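Long-range contact in putative glutathione S-transferase (Corynebacterium glutamicum, PDB 3M1G), which probably acts as a glutathione transferase, using glutathione as thiol cosubstrate, though its physiological substrate is unknown: residues Y216-E227 / C265-L276. Sequence-based numbering, arbitrary orientation.
Sequences YKRLWVALDWLE and CGRNKITEMPNL
Arg267 lies along one face of the Trp220 indole and ends on Asp224, one helical turn further on. Its CB makes a CH-pi contact, 3.6 Å from the centroid of the five-membered ring and 19° off the normal. CB and CG also pass close to the Tyr216 hydroxyl, whose ring stands nearly upright to the guanidinium. With CG anti to the backbone N (chi1 -173°) the chain runs extended to CD, then bends at chi3 (74°) and brings the guanidinium face over CE3, at the rim of the six-membered ring and tilted from the indole plane, with CZ 3.3 Å from Trp220 CE3. NE donates to Asn268 OD1. The two terminal nitrogens meet the Asp224 carboxylate end-on and nearly coplanar, NH2 to OD1 at 2.8 Å and NH1 to OD2 at 2.9 Å, both on the syn side; three bonds and the indole thus fix the group's rotation. On the opposite indole face lie Leu219 and Leu223, while the ring's NE1 donates in its own plane to Cys265 O (2.8 Å), which also accepts from Arg267 N. These contacts join helix 209-229 of the all-helical GST C-terminal domain to the loop leading into helix 274-284. Cys265 itself packs its SG against Leu219 CD2 and adjoins Tyr259, predicted to lower the pKa of the active-site cysteine. The CE of selenomethionine Met273 sits at the indole edge, beside Asp224 OD1 and against Glu227 CB. Glu227 spreads its carboxylate across the start of helix 274-284: OE2 accepts from Asn275 N and OE1 from Leu276 N, each at 2.9 Å, so the negative group would be favoured by the helix dipole. Nearby, Lys269 and Glu272 form reciprocal salt bridges with Glu272 and Lys269 of the second subunit.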
ATOM      1  N   TYR A 216      -5.793  11.963   7.872  1.00 20.85           N
ATOM      2  CA  TYR A 216      -4.697  11.010   7.958  1.00 20.67           C
ATOM      3  C   TYR A 216      -3.947  11.131   9.281  1.00 21.30           C
ATOM      4  O   TYR A 216      -3.605  10.113   9.916  1.00 20.94           O
ATOM      5  CB  TYR A 216      -3.760  11.208   6.757  1.00 20.41           C
ATOM      6  CG  TYR A 216      -2.448  10.501   6.761  1.00 17.93           C
ATOM      7  CD1 TYR A 216      -1.391  10.998   7.478  1.00 19.00           C
ATOM      8  CD2 TYR A 216      -2.247   9.360   5.987  1.00 21.36           C
ATOM      9  CE1 TYR A 216      -0.140  10.399   7.445  1.00 19.66           C
ATOM     10  CE2 TYR A 216      -1.004   8.720   5.960  1.00 20.19           C
ATOM     11  CZ  TYR A 216       0.035   9.261   6.688  1.00 20.99           C
ATOM     12  OH  TYR A 216       1.259   8.693   6.663  1.00 20.82           O
ATOM     13  N   LYS A 217      -3.676  12.366   9.675  1.00 21.70           N
ATOM     14  CA  LYS A 217      -2.978  12.619  10.901  1.00 23.07           C
ATOM     15  C   LYS A 217      -3.771  12.051  12.069  1.00 22.16           C
ATOM     16  O   LYS A 217      -3.215  11.359  12.894  1.00 21.79           O
ATOM     17  CB  LYS A 217      -2.782  14.118  11.102  1.00 24.10           C
ATOM     18  CG  LYS A 217      -1.767  14.487  12.162  1.00 28.71           C
ATOM     19  CD  LYS A 217      -1.850  16.001  12.449  1.00 34.19           C
ATOM     20  CE  LYS A 217      -0.735  16.495  13.358  1.00 38.28           C
ATOM     21  NZ  LYS A 217      -1.059  17.897  13.886  1.00 41.28           N
ATOM     22  N   ARG A 218      -5.067  12.328  12.113  1.00 22.23           N
ATOM     23  CA  ARG A 218      -5.925  11.786  13.175  1.00 22.31           C
ATOM     24  C   ARG A 218      -5.921  10.265  13.214  1.00 22.05           C
ATOM     25  O   ARG A 218      -5.826   9.659  14.282  1.00 22.15           O
ATOM     26  CB  ARG A 218      -7.360  12.320  13.052  1.00 22.25           C
ATOM     27  CG  ARG A 218      -7.505  13.767  13.572  1.00 24.39           C
ATOM     28  CD  ARG A 218      -8.896  14.333  13.275  1.00 25.53           C
ATOM     29  NE  ARG A 218      -9.980  13.597  13.965  1.00 26.68           N
ATOM     30  CZ  ARG A 218     -11.276  13.878  13.822  1.00 26.48           C
ATOM     31  NH1 ARG A 218     -11.668  14.831  12.989  1.00 27.05           N
ATOM     32  NH2 ARG A 218     -12.183  13.196  14.477  1.00 24.60           N
ATOM     33  N   LEU A 219      -6.012   9.635  12.053  1.00 21.80           N
ATOM     34  CA  LEU A 219      -6.046   8.176  11.997  1.00 21.41           C
ATOM     35  C   LEU A 219      -4.776   7.589  12.625  1.00 21.04           C
ATOM     36  O   LEU A 219      -4.831   6.637  13.417  1.00 20.47           O
ATOM     37  CB  LEU A 219      -6.198   7.701  10.542  1.00 20.77           C
ATOM     38  CG  LEU A 219      -6.033   6.222  10.255  1.00 21.51           C
ATOM     39  CD1 LEU A 219      -7.145   5.400  10.911  1.00 21.28           C
ATOM     40  CD2 LEU A 219      -5.998   5.961   8.714  1.00 19.59           C
ATOM     41  N   TRP A 220      -3.631   8.160  12.286  1.00 19.87           N
ATOM     42  CA  TRP A 220      -2.369   7.582  12.736  1.00 20.52           C
ATOM     43  C   TRP A 220      -2.010   7.866  14.192  1.00 21.10           C
ATOM     44  O   TRP A 220      -1.333   7.048  14.823  1.00 22.18           O
ATOM     45  CB  TRP A 220      -1.217   7.918  11.726  1.00 20.15           C
ATOM     46  CG  TRP A 220      -1.394   7.009  10.535  1.00 18.46           C
ATOM     47  CD1 TRP A 220      -1.945   7.329   9.321  1.00 18.30           C
ATOM     48  CD2 TRP A 220      -1.109   5.623  10.486  1.00 18.94           C
ATOM     49  NE1 TRP A 220      -2.029   6.217   8.534  1.00 18.39           N
ATOM     50  CE2 TRP A 220      -1.529   5.151   9.220  1.00 17.89           C
ATOM     51  CE3 TRP A 220      -0.529   4.720  11.384  1.00 19.34           C
ATOM     52  CZ2 TRP A 220      -1.358   3.844   8.826  1.00 19.48           C
ATOM     53  CZ3 TRP A 220      -0.381   3.399  10.994  1.00 19.12           C
ATOM     54  CH2 TRP A 220      -0.797   2.977   9.733  1.00 21.83           C
ATOM     55  N   VAL A 221      -2.450   9.006  14.724  1.00 22.11           N
ATOM     56  CA  VAL A 221      -2.361   9.263  16.171  1.00 22.54           C
ATOM     57  C   VAL A 221      -3.134   8.135  16.898  1.00 21.90           C
ATOM     58  O   VAL A 221      -2.628   7.563  17.873  1.00 22.23           O
ATOM     59  CB  VAL A 221      -2.963  10.647  16.566  1.00 22.86           C
ATOM     60  CG1 VAL A 221      -3.258  10.710  18.054  1.00 23.09           C
ATOM     61  CG2 VAL A 221      -2.010  11.846  16.160  1.00 22.65           C
ATOM     62  N   ALA A 222      -4.314   7.783  16.398  1.00 20.24           N
ATOM     63  CA  ALA A 222      -5.103   6.746  17.054  1.00 20.30           C
ATOM     64  C   ALA A 222      -4.515   5.343  16.853  1.00 19.87           C
ATOM     65  O   ALA A 222      -4.485   4.547  17.794  1.00 20.72           O
ATOM     66  CB  ALA A 222      -6.576   6.786  16.599  1.00 19.32           C
ATOM     67  N   LEU A 223      -4.061   5.011  15.644  1.00 20.31           N
ATOM     68  CA  LEU A 223      -3.421   3.695  15.441  1.00 20.44           C
ATOM     69  C   LEU A 223      -2.149   3.541  16.282  1.00 21.05           C
ATOM     70  O   LEU A 223      -1.841   2.446  16.806  1.00 20.54           O
ATOM     71  CB  LEU A 223      -3.149   3.425  13.960  1.00 20.40           C
ATOM     72  CG  LEU A 223      -4.383   3.219  13.051  1.00 21.84           C
ATOM     73  CD1 LEU A 223      -3.977   3.116  11.545  1.00 18.98           C
ATOM     74  CD2 LEU A 223      -5.229   1.999  13.456  1.00 19.57           C
ATOM     75  N   ASP A 224      -1.403   4.634  16.465  1.00 21.48           N
ATOM     76  CA  ASP A 224      -0.202   4.547  17.317  1.00 22.26           C
ATOM     77  C   ASP A 224      -0.589   4.378  18.798  1.00 22.45           C
ATOM     78  O   ASP A 224       0.101   3.696  19.548  1.00 22.62           O
ATOM     79  CB  ASP A 224       0.679   5.801  17.162  1.00 22.44           C
ATOM     80  CG  ASP A 224       1.486   5.802  15.857  1.00 23.41           C
ATOM     81  OD1 ASP A 224       1.748   4.716  15.274  1.00 24.02           O
ATOM     82  OD2 ASP A 224       1.851   6.911  15.401  1.00 22.06           O
ATOM     83  N   TRP A 225      -1.676   5.030  19.215  1.00 21.96           N
ATOM     84  CA  TRP A 225      -2.233   4.811  20.551  1.00 22.30           C
ATOM     85  C   TRP A 225      -2.648   3.331  20.712  1.00 22.15           C
ATOM     86  O   TRP A 225      -2.339   2.719  21.729  1.00 21.89           O
ATOM     87  CB  TRP A 225      -3.443   5.728  20.800  1.00 22.80           C
ATOM     88  CG  TRP A 225      -4.404   5.231  21.832  1.00 21.77           C
ATOM     89  CD1 TRP A 225      -4.152   5.046  23.166  1.00 23.76           C
ATOM     90  CD2 TRP A 225      -5.781   4.900  21.637  1.00 19.39           C
ATOM     91  NE1 TRP A 225      -5.273   4.572  23.783  1.00 24.32           N
ATOM     92  CE2 TRP A 225      -6.286   4.476  22.873  1.00 20.03           C
ATOM     93  CE3 TRP A 225      -6.633   4.897  20.527  1.00 18.28           C
ATOM     94  CZ2 TRP A 225      -7.613   4.064  23.045  1.00 19.43           C
ATOM     95  CZ3 TRP A 225      -7.971   4.488  20.703  1.00 19.97           C
ATOM     96  CH2 TRP A 225      -8.428   4.064  21.934  1.00 19.90           C
ATOM     97  N   LEU A 226      -3.328   2.763  19.724  1.00 21.51           N
ATOM     98  CA  LEU A 226      -3.757   1.359  19.842  1.00 21.96           C
ATOM     99  C   LEU A 226      -2.560   0.385  19.899  1.00 21.98           C
ATOM    100  O   LEU A 226      -2.541  -0.587  20.675  1.00 21.76           O
ATOM    101  CB  LEU A 226      -4.707   0.976  18.704  1.00 20.91           C
ATOM    102  CG  LEU A 226      -6.077   1.630  18.766  1.00 21.91           C
ATOM    103  CD1 LEU A 226      -6.855   1.375  17.484  1.00 20.01           C
ATOM    104  CD2 LEU A 226      -6.882   1.145  19.993  1.00 19.38           C
ATOM    105  N   GLU A 227      -1.562   0.651  19.069  1.00 22.61           N
ATOM    106  CA  GLU A 227      -0.354  -0.167  19.016  1.00 22.74           C
ATOM    107  C   GLU A 227       0.294  -0.188  20.416  1.00 24.14           C
ATOM    108  O   GLU A 227       0.727  -1.239  20.921  1.00 23.85           O
ATOM    109  CB  GLU A 227       0.597   0.391  17.955  1.00 23.03           C
ATOM    110  CG  GLU A 227       1.991  -0.205  17.957  1.00 22.66           C
ATOM    111  CD  GLU A 227       2.009  -1.617  17.433  1.00 24.43           C
ATOM    112  OE1 GLU A 227       1.005  -2.014  16.781  1.00 25.17           O
ATOM    113  OE2 GLU A 227       3.024  -2.318  17.670  1.00 25.54           O
ATOM    114  N   CYS A 265      -4.767   5.555   3.125  1.00 20.54           N
ATOM    115  CA  CYS A 265      -4.477   5.609   4.559  1.00 20.59           C
ATOM    116  C   CYS A 265      -3.062   5.082   4.902  1.00 21.00           C
ATOM    117  O   CYS A 265      -2.634   5.146   6.051  1.00 19.90           O
ATOM    118  CB  CYS A 265      -5.474   4.754   5.329  1.00 21.45           C
ATOM    119  SG  CYS A 265      -7.130   5.385   5.321  1.00 19.80           S
ATOM    120  N   GLY A 266      -2.364   4.556   3.904  1.00 21.52           N
ATOM    121  CA  GLY A 266      -1.088   3.854   4.111  1.00 21.56           C
ATOM    122  C   GLY A 266       0.172   4.569   4.548  1.00 21.39           C
ATOM    123  O   GLY A 266       1.138   4.611   3.784  1.00 22.94           O
ATOM    124  N   ARG A 267       0.244   5.022   5.814  1.00 21.90           N
ATOM    125  CA  ARG A 267       1.547   5.386   6.387  1.00 21.38           C
ATOM    126  C   ARG A 267       2.419   4.139   6.445  1.00 21.31           C
ATOM    127  O   ARG A 267       3.608   4.200   6.191  1.00 20.48           O
ATOM    128  CB  ARG A 267       1.469   5.932   7.806  1.00 21.54           C
ATOM    129  CG  ARG A 267       2.831   6.468   8.291  1.00 21.12           C
ATOM    130  CD  ARG A 267       2.808   6.877   9.755  1.00 22.81           C
ATOM    131  NE  ARG A 267       2.788   5.679  10.605  1.00 23.77           N
ATOM    132  CZ  ARG A 267       2.625   5.694  11.928  1.00 23.79           C
ATOM    133  NH1 ARG A 267       2.404   6.832  12.569  1.00 21.55           N
ATOM    134  NH2 ARG A 267       2.632   4.552  12.610  1.00 22.50           N
ATOM    135  N   ASN A 268       1.785   3.037   6.816  1.00 20.87           N
ATOM    136  CA  ASN A 268       2.396   1.746   7.022  1.00 21.70           C
ATOM    137  C   ASN A 268       1.310   0.736   6.767  1.00 21.31           C
ATOM    138  O   ASN A 268       0.127   1.082   6.846  1.00 20.44           O
ATOM    139  CB  ASN A 268       2.788   1.551   8.487  1.00 22.95           C
ATOM    140  CG  ASN A 268       3.993   2.329   8.881  1.00 26.41           C
ATOM    141  OD1 ASN A 268       3.898   3.269   9.682  1.00 30.64           O
ATOM    142  ND2 ASN A 268       5.167   1.893   8.400  1.00 27.19           N
ATOM    143  N   LYS A 269       1.698  -0.509   6.479  1.00 20.87           N
ATOM    144  CA  LYS A 269       0.733  -1.600   6.443  1.00 21.41           C
ATOM    145  C   LYS A 269       0.547  -2.058   7.910  1.00 20.98           C
ATOM    146  O   LYS A 269       1.443  -1.885   8.744  1.00 19.14           O
ATOM    147  CB  LYS A 269       1.214  -2.783   5.584  1.00 21.58           C
ATOM    148  CG  LYS A 269       1.070  -2.576   4.062  1.00 21.95           C
ATOM    149  CD  LYS A 269       1.763  -3.657   3.227  1.00 22.93           C
ATOM    150  CE  LYS A 269       1.021  -5.010   3.340  1.00 22.76           C
ATOM    151  NZ  LYS A 269       1.520  -6.045   2.396  1.00 20.05           N
ATOM    152  N   ILE A 270      -0.596  -2.670   8.211  1.00 21.50           N
ATOM    153  CA  ILE A 270      -0.775  -3.268   9.528  1.00 21.08           C
ATOM    154  C   ILE A 270       0.282  -4.332   9.779  1.00 21.92           C
ATOM    155  O   ILE A 270       0.732  -4.487  10.911  1.00 22.18           O
ATOM    156  CB  ILE A 270      -2.197  -3.834   9.744  1.00 21.23           C
ATOM    157  CG1 ILE A 270      -3.259  -2.730   9.622  1.00 23.08           C
ATOM    158  CG2 ILE A 270      -2.314  -4.509  11.134  1.00 20.41           C
ATOM    159  CD1 ILE A 270      -3.075  -1.478  10.524  1.00 21.11           C
ATOM    160  N   THR A 271       0.705  -5.057   8.732  1.00 23.04           N
ATOM    161  CA  THR A 271       1.799  -6.049   8.854  1.00 23.05           C
ATOM    162  C   THR A 271       3.080  -5.453   9.424  1.00 23.76           C
ATOM    163  O   THR A 271       3.882  -6.179   9.987  1.00 23.52           O
ATOM    164  CB  THR A 271       2.116  -6.714   7.499  1.00 24.13           C
ATOM    165  OG1 THR A 271       2.532  -5.691   6.590  1.00 24.08           O
ATOM    166  CG2 THR A 271       0.814  -7.441   6.935  1.00 22.69           C
ATOM    167  N   GLU A 272       3.255  -4.131   9.341  1.00 23.33           N
ATOM    168  CA  GLU A 272       4.445  -3.477   9.896  1.00 23.34           C
ATOM    169  C   GLU A 272       4.261  -2.901  11.311  1.00 24.00           C
ATOM    170  O   GLU A 272       5.167  -2.275  11.820  1.00 22.91           O
ATOM    171  CB  GLU A 272       4.893  -2.321   8.975  1.00 23.87           C
ATOM    172  CG  GLU A 272       5.162  -2.725   7.522  1.00 23.17           C
ATOM    173  CD  GLU A 272       5.512  -1.524   6.650  1.00 25.23           C
ATOM    174  OE1 GLU A 272       4.626  -0.657   6.377  1.00 23.57           O
ATOM    175  OE2 GLU A 272       6.698  -1.433   6.269  1.00 24.21           O
HETATM  176  N   MSE A 273       3.088  -3.090  11.919  1.00 23.61           N
HETATM  177  CA  MSE A 273       2.776  -2.603  13.262  1.00 24.31           C
HETATM  178  C   MSE A 273       2.693  -3.855  14.143  1.00 24.47           C
HETATM  179  O   MSE A 273       1.691  -4.570  14.114  1.00 24.11           O
HETATM  180  CB  MSE A 273       1.431  -1.889  13.268  1.00 23.92           C
HETATM  181  CG  MSE A 273       1.325  -0.670  12.327  1.00 26.21           C
HETATM  182 SE   MSE A 273       2.340   0.829  12.963  0.80 27.69          SE
HETATM  183  CE  MSE A 273       1.032   1.472  14.290  1.00 26.87           C
ATOM    184  N   PRO A 274       3.748  -4.150  14.889  1.00 24.78           N
ATOM    185  CA  PRO A 274       3.835  -5.512  15.411  1.00 24.77           C
ATOM    186  C   PRO A 274       2.706  -5.925  16.353  1.00 23.94           C
ATOM    187  O   PRO A 274       2.203  -7.044  16.222  1.00 22.44           O
ATOM    188  CB  PRO A 274       5.182  -5.551  16.163  1.00 25.48           C
ATOM    189  CG  PRO A 274       5.947  -4.384  15.697  1.00 27.52           C
ATOM    190  CD  PRO A 274       4.976  -3.367  15.096  1.00 26.31           C
ATOM    191  N   ASN A 275       2.333  -5.062  17.303  1.00 22.88           N
ATOM    192  CA  ASN A 275       1.232  -5.418  18.193  1.00 23.08           C
ATOM    193  C   ASN A 275      -0.112  -5.524  17.483  1.00 22.63           C
ATOM    194  O   ASN A 275      -0.832  -6.516  17.684  1.00 22.20           O
ATOM    195  CB  ASN A 275       1.154  -4.481  19.378  1.00 23.74           C
ATOM    196  CG  ASN A 275       2.335  -4.639  20.283  1.00 26.02           C
ATOM    197  OD1 ASN A 275       2.560  -5.709  20.816  1.00 30.15           O
ATOM    198  ND2 ASN A 275       3.129  -3.608  20.401  1.00 27.99           N
ATOM    199  N   LEU A 276      -0.437  -4.554  16.631  1.00 21.92           N
ATOM    200  CA  LEU A 276      -1.704  -4.617  15.887  1.00 22.44           C
ATOM    201  C   LEU A 276      -1.753  -5.843  15.008  1.00 22.43           C
ATOM    202  O   LEU A 276      -2.825  -6.448  14.855  1.00 21.59           O
ATOM    203  CB  LEU A 276      -1.934  -3.365  15.032  1.00 22.23           C
ATOM    204  CG  LEU A 276      -2.284  -2.100  15.849  1.00 23.75           C
ATOM    205  CD1 LEU A 276      -2.187  -0.842  14.940  1.00 22.78           C
ATOM    206  CD2 LEU A 276      -3.651  -2.223  16.434  1.00 24.53           C
TER